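Local coordinates for protein Cry37AA1 (Bacillus thuringiensis, PDB 4RHZ) that binds calcium and pairs with Cry23Aa1 as the smaller, C2-fold partner of a binary toxin complex, probably acting against insects, at residues B[70-79]-B[91-102]. Residues are numbered along the deposited sequence; the frame is centred on the assembly and turned at random. Where two conformers were deposited one is given.
Sequences INQMCFYGDV and LAYPSQKVCSTP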
loop_
_atom_site.group_PDB
_atom_site.type_symbol
_atom_site.label_atom_id
_atom_site.label_comp_id
_atom_site.label_asym_id
_atom_site.label_seq_id
_atom_site.Cartn_x
_atom_site.Cartn_y
_atom_site.Cartn_z
ATOM N N ILE B 70 6.138 -0.757 24.410
ATOM C CA ILE B 70 7.155 -0.908 23.364
ATOM C C ILE B 70 6.747 -0.178 22.053
ATOM O O ILE B 70 5.743 -0.504 21.415
ATOM C CB ILE B 70 7.386 -2.413 23.129
ATOM C CG1 ILE B 70 7.693 -3.048 24.496
ATOM C CG2 ILE B 70 8.441 -2.637 22.074
ATOM C CD1 ILE B 70 7.511 -4.529 24.612
ATOM N N ASN B 71 7.562 0.784 21.666
ATOM C CA ASN B 71 7.402 1.733 20.581
ATOM C C ASN B 71 8.309 1.361 19.402
ATOM O O ASN B 71 8.236 1.965 18.343
ATOM C CB ASN B 71 7.866 3.107 21.117
ATOM C CG ASN B 71 9.323 3.062 21.697
ATOM O OD1 ASN B 71 9.648 2.259 22.594
ATOM N ND2 ASN B 71 10.185 3.923 21.173
ATOM N N GLN B 72 9.217 0.420 19.624
ATOM C CA GLN B 72 10.351 0.219 18.724
ATOM C C GLN B 72 10.881 -1.206 18.788
ATOM O O GLN B 72 11.044 -1.765 19.861
ATOM C CB GLN B 72 11.513 1.177 19.120
ATOM C CG GLN B 72 12.810 1.053 18.343
ATOM C CD GLN B 72 13.892 2.118 18.763
ATOM O OE1 GLN B 72 13.657 3.346 18.723
ATOM N NE2 GLN B 72 15.055 1.632 19.178
ATOM N N MET B 73 11.257 -1.769 17.640
ATOM C CA MET B 73 11.860 -3.053 17.675
ATOM C C MET B 73 12.748 -3.138 16.491
ATOM O O MET B 73 12.396 -2.610 15.422
ATOM C CB MET B 73 10.722 -4.089 17.706
ATOM C CG MET B 73 11.196 -5.499 17.739
ATOM S SD MET B 73 10.349 -6.642 18.906
ATOM C CE MET B 73 8.931 -5.956 19.530
ATOM N N CYS B 74 13.920 -3.760 16.652
ATOM C CA CYS B 74 14.908 -3.758 15.631
ATOM C C CYS B 74 15.174 -5.176 15.268
ATOM O O CYS B 74 15.162 -6.015 16.146
ATOM C CB CYS B 74 16.181 -3.050 16.133
ATOM S SG CYS B 74 15.907 -1.301 16.518
ATOM N N PHE B 75 15.423 -5.488 13.987
ATOM C CA PHE B 75 15.473 -6.898 13.588
ATOM C C PHE B 75 16.675 -7.105 12.717
ATOM O O PHE B 75 17.063 -6.191 11.971
ATOM C CB PHE B 75 14.220 -7.286 12.775
ATOM C CG PHE B 75 12.923 -7.133 13.504
ATOM C CD1 PHE B 75 12.183 -5.958 13.390
ATOM C CD2 PHE B 75 12.405 -8.176 14.260
ATOM C CE1 PHE B 75 10.960 -5.792 14.081
ATOM C CE2 PHE B 75 11.122 -8.068 14.920
ATOM C CZ PHE B 75 10.421 -6.869 14.873
ATOM N N TYR B 76 17.235 -8.306 12.726
ATOM C CA TYR B 76 18.247 -8.665 11.712
ATOM C C TYR B 76 18.332 -10.133 11.601
ATOM O O TYR B 76 17.877 -10.845 12.493
ATOM C CB TYR B 76 19.629 -8.139 12.103
ATOM C CG TYR B 76 20.265 -8.738 13.385
ATOM C CD1 TYR B 76 21.278 -9.661 13.282
ATOM C CD2 TYR B 76 19.877 -8.327 14.664
ATOM C CE1 TYR B 76 21.913 -10.171 14.404
ATOM C CE2 TYR B 76 20.496 -8.854 15.810
ATOM C CZ TYR B 76 21.523 -9.756 15.637
ATOM O OH TYR B 76 22.189 -10.305 16.675
ATOM N N GLY B 77 18.967 -10.596 10.544
ATOM C CA GLY B 77 18.923 -11.996 10.248
ATOM C C GLY B 77 20.157 -12.414 9.494
ATOM O O GLY B 77 20.775 -11.600 8.760
ATOM N N ASP B 78 20.508 -13.680 9.688
ATOM C CA ASP B 78 21.448 -14.389 8.856
ATOM C C ASP B 78 20.638 -15.541 8.276
ATOM O O ASP B 78 20.483 -16.584 8.919
ATOM C CB ASP B 78 22.586 -15.009 9.714
ATOM C CG ASP B 78 23.690 -15.629 8.863
ATOM O OD1 ASP B 78 23.491 -15.963 7.660
ATOM O OD2 ASP B 78 24.829 -15.663 9.375
ATOM N N VAL B 79 20.106 -15.356 7.081
ATOM C CA VAL B 79 19.119 -16.295 6.514
ATOM C C VAL B 79 19.587 -16.692 5.137
ATOM O O VAL B 79 19.837 -15.844 4.295
ATOM C CB VAL B 79 17.703 -15.648 6.445
ATOM C CG1 VAL B 79 16.639 -16.643 5.904
ATOM C CG2 VAL B 79 17.297 -15.108 7.811
ATOM N N LEU B 91 19.117 -14.558 1.882
ATOM C CA LEU B 91 17.857 -13.863 2.060
ATOM C C LEU B 91 18.004 -12.696 3.064
ATOM O O LEU B 91 17.142 -11.764 3.048
ATOM C CB LEU B 91 16.772 -14.809 2.607
ATOM C CG LEU B 91 16.035 -15.813 1.670
ATOM C CD1 LEU B 91 17.057 -16.656 0.936
ATOM C CD2 LEU B 91 15.002 -16.738 2.368
ATOM N N ALA B 92 19.053 -12.733 3.928
ATOM C CA ALA B 92 19.308 -11.635 4.897
ATOM C C ALA B 92 20.747 -11.739 5.427
ATOM O O ALA B 92 21.236 -12.857 5.639
ATOM C CB ALA B 92 18.323 -11.644 6.058
ATOM N N TYR B 93 21.395 -10.588 5.587
ATOM C CA TYR B 93 22.733 -10.504 6.108
ATOM C C TYR B 93 22.671 -9.910 7.501
ATOM O O TYR B 93 21.898 -8.981 7.750
ATOM C CB TYR B 93 23.597 -9.596 5.268
ATOM C CG TYR B 93 23.916 -10.009 3.832
ATOM C CD1 TYR B 93 23.068 -9.673 2.780
ATOM C CD2 TYR B 93 25.112 -10.640 3.532
ATOM C CE1 TYR B 93 23.384 -9.988 1.430
ATOM C CE2 TYR B 93 25.449 -10.941 2.219
ATOM C CZ TYR B 93 24.570 -10.585 1.154
ATOM O OH TYR B 93 24.908 -10.905 -0.173
ATOM N N PRO B 94 23.473 -10.456 8.424
ATOM C CA PRO B 94 23.270 -10.003 9.785
ATOM C C PRO B 94 23.879 -8.634 10.052
ATOM O O PRO B 94 23.586 -8.068 11.052
ATOM C CB PRO B 94 23.930 -11.105 10.661
ATOM C CG PRO B 94 25.079 -11.688 9.796
ATOM C CD PRO B 94 24.359 -11.648 8.335
ATOM N N SER B 95 24.655 -8.052 9.166
ATOM C CA SER B 95 25.068 -6.724 9.462
ATOM C C SER B 95 23.903 -5.725 9.287
ATOM O O SER B 95 24.020 -4.552 9.657
ATOM C CB SER B 95 26.255 -6.322 8.582
ATOM O OG SER B 95 25.820 -6.401 7.228
ATOM N N GLN B 96 22.778 -6.145 8.734
ATOM C CA GLN B 96 21.752 -5.151 8.437
ATOM C C GLN B 96 20.655 -5.216 9.478
ATOM O O GLN B 96 19.892 -6.203 9.489
ATOM C CB GLN B 96 21.140 -5.389 7.025
ATOM C CG GLN B 96 19.879 -4.509 6.808
ATOM C CD GLN B 96 19.114 -4.837 5.514
ATOM O OE1 GLN B 96 18.570 -5.935 5.335
ATOM N NE2 GLN B 96 19.082 -3.886 4.620
ATOM N N LYS B 97 20.525 -4.142 10.265
ATOM C CA LYS B 97 19.512 -3.982 11.254
ATOM C C LYS B 97 18.436 -3.020 10.776
ATOM O O LYS B 97 18.767 -1.902 10.289
ATOM C CB LYS B 97 20.124 -3.387 12.553
ATOM C CG LYS B 97 20.688 -4.477 13.503
ATOM C CD LYS B 97 22.066 -4.929 13.017
ATOM C CE LYS B 97 22.754 -5.888 14.060
ATOM N NZ LYS B 97 23.906 -6.634 13.411
ATOM N N VAL B 98 17.156 -3.424 10.878
ATOM C CA VAL B 98 16.038 -2.500 10.479
ATOM C C VAL B 98 15.023 -2.499 11.574
ATOM O O VAL B 98 14.609 -3.566 12.001
ATOM C CB VAL B 98 15.350 -2.906 9.077
ATOM C CG1 VAL B 98 14.400 -1.793 8.558
ATOM C CG2 VAL B 98 16.428 -3.165 7.990
ATOM N N CYS B 99 14.613 -1.318 12.034
ATOM C CA CYS B 99 13.673 -1.198 13.136
ATOM C C CYS B 99 12.296 -0.655 12.625
ATOM O O CYS B 99 12.242 0.027 11.630
ATOM C CB CYS B 99 14.250 -0.174 14.189
ATOM S SG CYS B 99 16.059 -0.533 14.599
ATOM N N SER B 100 11.227 -0.886 13.374
ATOM C CA SER B 100 9.961 -0.222 13.123
ATOM C C SER B 100 9.134 -0.124 14.410
ATOM O O SER B 100 9.382 -0.846 15.359
ATOM C CB SER B 100 9.151 -1.067 12.120
ATOM O OG SER B 100 9.004 -2.387 12.638
ATOM N N THR B 101 8.125 0.732 14.412
ATOM C CA THR B 101 7.034 0.675 15.387
ATOM C C THR B 101 6.050 -0.501 15.100
ATOM O O THR B 101 5.985 -0.972 13.983
ATOM C CB THR B 101 6.205 1.948 15.257
ATOM O OG1 THR B 101 5.743 2.024 13.893
ATOM C CG2 THR B 101 7.071 3.212 15.567
ATOM N N PRO B 102 5.299 -0.991 16.114
ATOM C CA PRO B 102 4.376 -2.111 15.823
ATOM C C PRO B 102 3.296 -1.647 14.835
ATOM O O PRO B 102 2.771 -0.562 14.989
ATOM C CB PRO B 102 3.736 -2.422 17.198
ATOM C CG PRO B 102 3.900 -1.171 17.994
ATOM C CD PRO B 102 5.137 -0.479 17.501
HETATM O O HOH W 1 19.394 -8.719 8.556
HETATM O O HOH W 2 23.666 -14.294 5.559
#
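Opposite Val79 the strand carries two residues, Leu91 and Ala92, the classic beta bulge: Val79 O accepts hydrogen bonds from Leu91 N (2.8 Å) and Ala92 N, while Val79 CG1 lies against Leu91 CB and CG2 against Ala92 CB. Ala92 O takes Val79 N in a nearly straight bond (170°), and a water links this carbonyl to Asp78 OD1. At Tyr93 a type I turn running to Gln96 interrupts the ladder and shifts the register by two; a second water accepts from Gly77 N (2.8 Å) and lies within hydrogen-bonding distance of Tyr93 O and Gln96 O. Pro94 lays CG and CD alongside Asp78 and sets CB against Tyr76 CD1 (4.0 Å). Lys97, bent at chi2 (80°), runs beside Tyr76, putting CE over one ring face and NZ 4.2 Å from the Tyr76 ring centroid, a cation-pi contact; NZ also donates to Pro94 O (2.8 Å). Tyr76 OH is tied to Asp37. Val98 then exchanges two hydrogen bonds with Phe75. Cys99 SG forms a disulfide with Cys74 SG (2.1 Å, chi3 105°) across a non-hydrogen-bonded pair, and Ser100 and Met73 hydrogen-bond both ways. Gln230 and Asn51 of the Cry23Aa1 chain hydrogen-bond Cys99 N and O. In this antiparallel hairpin (73-81, 89-100) of the C2-type sandwich, the edge strand is thus covalently locked beside its bonds to the partner toxin, whereas water and the lysine–tyrosine pair bridge the interrupted middle.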